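Local coordinates for protein CbbY (Rhodobacter sphaeroides, PDB 4UAS) that hydrolyses the rubisco inhibitor xylulose 1,5-bisphosphate with high selectivity, as a magnesium-dependent sugar phosphatase of the haloacid dehalogenase superfamily, at residues A84-E88 with G89-L93; N121-A124 with L125-C129. One frame throughout, in Å; residues are numbered along the deposited sequence.

Contact 1 (A84-E88 with G89-L93)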
# COMPACT_ATOMS: atom_id res chain seq x y z
N ALA A 84 -10.21 -12.06 5.61
CA ALA A 84 -11.37 -12.87 5.22
C ALA A 84 -12.09 -12.24 4.03
O ALA A 84 -12.47 -12.94 3.07
CB ALA A 84 -12.33 -13.08 6.37
N LEU A 85 -12.26 -10.91 4.05
CA LEU A 85 -12.94 -10.24 2.94
C LEU A 85 -12.17 -10.37 1.64
O LEU A 85 -12.76 -10.57 0.58
CB LEU A 85 -13.23 -8.79 3.29
CG LEU A 85 -14.30 -8.46 4.33
CD1 LEU A 85 -14.20 -7.01 4.82
CD2 LEU A 85 -15.66 -8.77 3.77
N MET A 86 -10.84 -10.26 1.72
CA MET A 86 -10.01 -10.43 0.58
C MET A 86 -10.18 -11.80 -0.05
O MET A 86 -10.17 -11.91 -1.29
CB MET A 86 -8.57 -10.18 0.99
CG MET A 86 -7.59 -10.29 -0.14
SD MET A 86 -7.80 -9.15 -1.53
CE MET A 86 -7.54 -7.70 -0.69
N ALA A 87 -10.30 -12.86 0.76
CA ALA A 87 -10.44 -14.22 0.25
C ALA A 87 -11.73 -14.43 -0.47
O ALA A 87 -11.88 -15.42 -1.19
CB ALA A 87 -10.31 -15.20 1.37
N GLU A 88 -12.72 -13.58 -0.31
CA GLU A 88 -13.93 -13.71 -1.15
C GLU A 88 -13.64 -13.56 -2.71
O GLU A 88 -14.47 -13.90 -3.53
CB GLU A 88 -14.93 -12.69 -0.73
CG GLU A 88 -15.39 -13.07 0.71
CD GLU A 88 -16.52 -12.18 1.32
OE1 GLU A 88 -17.00 -11.21 0.63
OE2 GLU A 88 -16.94 -12.39 2.48
N GLY A 89 -12.49 -12.97 -3.08
CA GLY A 89 -12.08 -12.98 -4.50
C GLY A 89 -12.56 -11.84 -5.35
O GLY A 89 -12.48 -11.87 -6.59
N GLU A 90 -13.18 -10.83 -4.73
CA GLU A 90 -13.77 -9.71 -5.48
C GLU A 90 -12.80 -8.61 -5.89
O GLU A 90 -13.08 -7.78 -6.73
CB GLU A 90 -14.90 -9.11 -4.72
CG GLU A 90 -15.98 -10.12 -4.39
CD GLU A 90 -16.72 -10.59 -5.64
OE1 GLU A 90 -16.85 -9.81 -6.64
OE2 GLU A 90 -17.17 -11.77 -5.63
N ILE A 91 -11.65 -8.54 -5.26
CA ILE A 91 -10.62 -7.55 -5.58
C ILE A 91 -9.77 -8.04 -6.75
O ILE A 91 -9.31 -9.18 -6.81
CB ILE A 91 -9.74 -7.25 -4.36
CG1 ILE A 91 -10.57 -6.75 -3.12
CG2 ILE A 91 -8.67 -6.25 -4.67
CD1 ILE A 91 -11.31 -5.47 -3.34
N ALA A 92 -9.52 -7.15 -7.70
CA ALA A 92 -8.64 -7.40 -8.88
C ALA A 92 -7.41 -6.53 -8.80
O ALA A 92 -7.43 -5.45 -8.22
CB ALA A 92 -9.37 -7.07 -10.17
N LEU A 93 -6.35 -6.97 -9.47
CA LEU A 93 -5.21 -6.04 -9.67
C LEU A 93 -5.59 -4.85 -10.50
O LEU A 93 -6.43 -4.94 -11.42
CB LEU A 93 -4.04 -6.76 -10.35
CG LEU A 93 -3.48 -7.94 -9.59
CD1 LEU A 93 -2.54 -8.75 -10.47
CD2 LEU A 93 -2.75 -7.43 -8.33
O HOH W 1 -12.99 -9.78 -2.12
O HOH W 2 -10.10 -10.59 -3.90

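Contact 2 (N121-A124 with L125-C129)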
# COMPACT_ATOMS: atom_id res chain seq x y z
N ASN A 121 -2.05 -8.72 5.32
CA ASN A 121 -2.79 -8.13 4.23
C ASN A 121 -2.12 -8.30 2.87
O ASN A 121 -2.76 -8.55 1.88
CB ASN A 121 -3.02 -6.64 4.50
CG ASN A 121 -3.84 -6.36 5.75
OD1 ASN A 121 -4.58 -7.18 6.25
ND2 ASN A 121 -3.71 -5.17 6.24
N VAL A 122 -0.78 -8.19 2.86
CA VAL A 122 -0.03 -8.44 1.65
C VAL A 122 -0.26 -9.88 1.17
O VAL A 122 -0.43 -10.17 0.01
CB VAL A 122 1.45 -8.15 1.87
CG1 VAL A 122 2.29 -8.45 0.63
CG2 VAL A 122 1.71 -6.73 2.30
N GLU A 123 -0.11 -10.81 2.15
CA GLU A 123 -0.28 -12.22 1.83
C GLU A 123 -1.67 -12.51 1.29
O GLU A 123 -1.82 -13.21 0.31
CB GLU A 123 0.00 -13.10 3.06
CG GLU A 123 1.47 -13.14 3.42
CD GLU A 123 2.26 -13.94 2.44
OE1 GLU A 123 1.72 -14.62 1.47
OE2 GLU A 123 3.50 -13.97 2.61
N ALA A 124 -2.68 -11.92 1.92
CA ALA A 124 -4.06 -12.16 1.46
C ALA A 124 -4.27 -11.63 0.05
O ALA A 124 -4.89 -12.27 -0.80
CB ALA A 124 -5.02 -11.51 2.48
N LEU A 125 -3.74 -10.43 -0.25
CA LEU A 125 -3.83 -9.89 -1.57
C LEU A 125 -3.14 -10.72 -2.62
O LEU A 125 -3.68 -10.97 -3.69
CB LEU A 125 -3.32 -8.44 -1.58
CG LEU A 125 -3.39 -7.74 -2.94
CD1 LEU A 125 -3.36 -6.21 -2.71
CD2 LEU A 125 -2.11 -7.95 -3.76
N CYS A 126 -1.96 -11.22 -2.32
CA CYS A 126 -1.26 -12.04 -3.28
C CYS A 126 -1.94 -13.38 -3.52
O CYS A 126 -2.09 -13.78 -4.69
CB CYS A 126 0.19 -12.25 -2.86
SG CYS A 126 1.19 -10.77 -2.96
N ARG A 127 -2.51 -14.01 -2.46
CA ARG A 127 -3.24 -15.25 -2.67
C ARG A 127 -4.42 -14.99 -3.62
O ARG A 127 -4.68 -15.79 -4.54
CB ARG A 127 -3.67 -15.88 -1.36
CG ARG A 127 -2.56 -16.48 -0.55
CD ARG A 127 -3.17 -17.31 0.59
NE ARG A 127 -4.04 -16.49 1.50
CZ ARG A 127 -3.59 -15.80 2.58
NH1 ARG A 127 -2.31 -15.81 2.89
NH2 ARG A 127 -4.42 -15.09 3.36
N ALA A 128 -5.19 -13.94 -3.37
CA ALA A 128 -6.44 -13.68 -4.10
C ALA A 128 -6.16 -13.19 -5.51
O ALA A 128 -6.85 -13.59 -6.47
CB ALA A 128 -7.29 -12.71 -3.34
N CYS A 129 -5.17 -12.33 -5.66
CA CYS A 129 -5.01 -11.56 -6.91
C CYS A 129 -3.94 -12.11 -7.82
O CYS A 129 -4.06 -11.92 -9.05
CB CYS A 129 -4.70 -10.09 -6.61
SG CYS A 129 -5.95 -9.24 -5.70
O HOH W 3 0.00 -16.81 1.61

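Contact 1 (A84-E88 with G89-L93)
Met86 and Gly89 meet where helix 71-87 gives way to the loop leading to helix 97-107, a glycine-containing turn at a helix C-terminus. Helices 17-31 to 71-87, between strand 4-7 and this loop, are consistent with the helical cap that HAD phosphatases of this kind insert after their first strand; on that reading, the chain here returns from cap to core.

The direct polar link across the turn is a backbone one. Gly89 N donates to Met86 O at 3.1 Å, a fairly straight bond with an N-H...O angle of 160°, though the donor sits well above the carbonyl plane. Gly89 has a positive phi of 90°, a left-handed backbone conformation in which a CB would press on the preceding carbonyl, and it swings the chain off the helical path.

Two waters add further links between helix and loop. One molecule donates to Leu85 O at 2.8 Å and accepts from Glu90 N at 2.8 Å. A second does the same one residue further along, donating to Met86 O and accepting from Ile91 N, each at 2.9 Å. Met86 O is therefore gripped twice, by Gly89 N and by this water, while the amides of Glu90 and Ile91 each reach a carbonyl of the final turn, Leu85 O and Met86 O, through a water of their own.

The apolar part rests on Met86 and Ile91, whose side chains cross at about a right angle. Met86 starts with CG trans to the backbone N (chi1 -178°), then folds at chi2 and chi3, which turns its thioether toward the loop although CB points away from it. Leu19 and Ala14 also touch Ile91, and Leu19 touches Leu85 as well. Across the turn, Met86 SD lies 3.9 Å from Ile91 CB, and Met86 CE comes to 4.0 Å from Ile91 CG1.

Contact 2 (N121-A124 with L125-C129)
Arg127 folds back along helix 119-129 over Glu123 and Ala124, one turn earlier, in the helix that joins strand 110-114 to strand 140-142 as part of a beta-alpha-beta unit of the HAD core. Its guanidinium turns one face to the helix backbone: Glu123 O lies 3.6 Å above the plane of the Arg127 guanidinium and Ala124 CA 3.5 Å above it, both displaced toward the rim. The bend at chi3 (-59°) brings the group back in this way, so that NH1 passes Glu123 CB and NH2 passes the methyl of Ala124.

Glu123 is turned to meet the same arginine only indirectly. Its chain bends at chi2 (-71°), and the carboxylate stays 4.4 Å from the guanidinium, measured from Glu123 OE1 to Arg127 NH1, too far for a salt bridge. A water spans the interval, lying in the guanidinium plane at its edge, accepting from NH1 and donating to OE1. The same carboxylate oxygen also takes a hydrogen bond from Ala134 N, which ties the helix to the loop that follows it and probably helps to hold the carboxylate in place.

On other sides of the helix, the Leu125 side chain touches Val9, and the Cys126 thiol lies near Val122, CG1 to SG 4.4 Å. Asn121, a substrate-binding residue, points its CB away from the following turn, and its ND2 donates to Thr117 OG1.

Beneath all these side chains runs the regular helical ladder. Leu125 N to Asn121 O, Cys126 N to Val122 O and Arg127 N to Glu123 O are each 3.0 Å, and the next rung, Ala128 N to Ala124 O, closes at 3.1 Å.

Contact 2 is the more buried of the two, a regular piece of helix 119-129 in the HAD core, whereas contact 1 is partly buried, at the end of helix 71-87, with several residues exposed. Their chemistry follows: in contact 2 direct amide-carbonyl bonds repeat and one water serves a charged pair, while in contact 1 two waters join carbonyls of the final turn to amides of the loop. The two touch along a shared seam. Met86 CG lies 3.4 Å from Ala124 O, and Leu93 CD2 packs on Cys129 CB at 3.7 Å, so both the helix and the loop of 84-93 rest on helix 119-129, whose N-terminal part holds Asn121 of the substrate site.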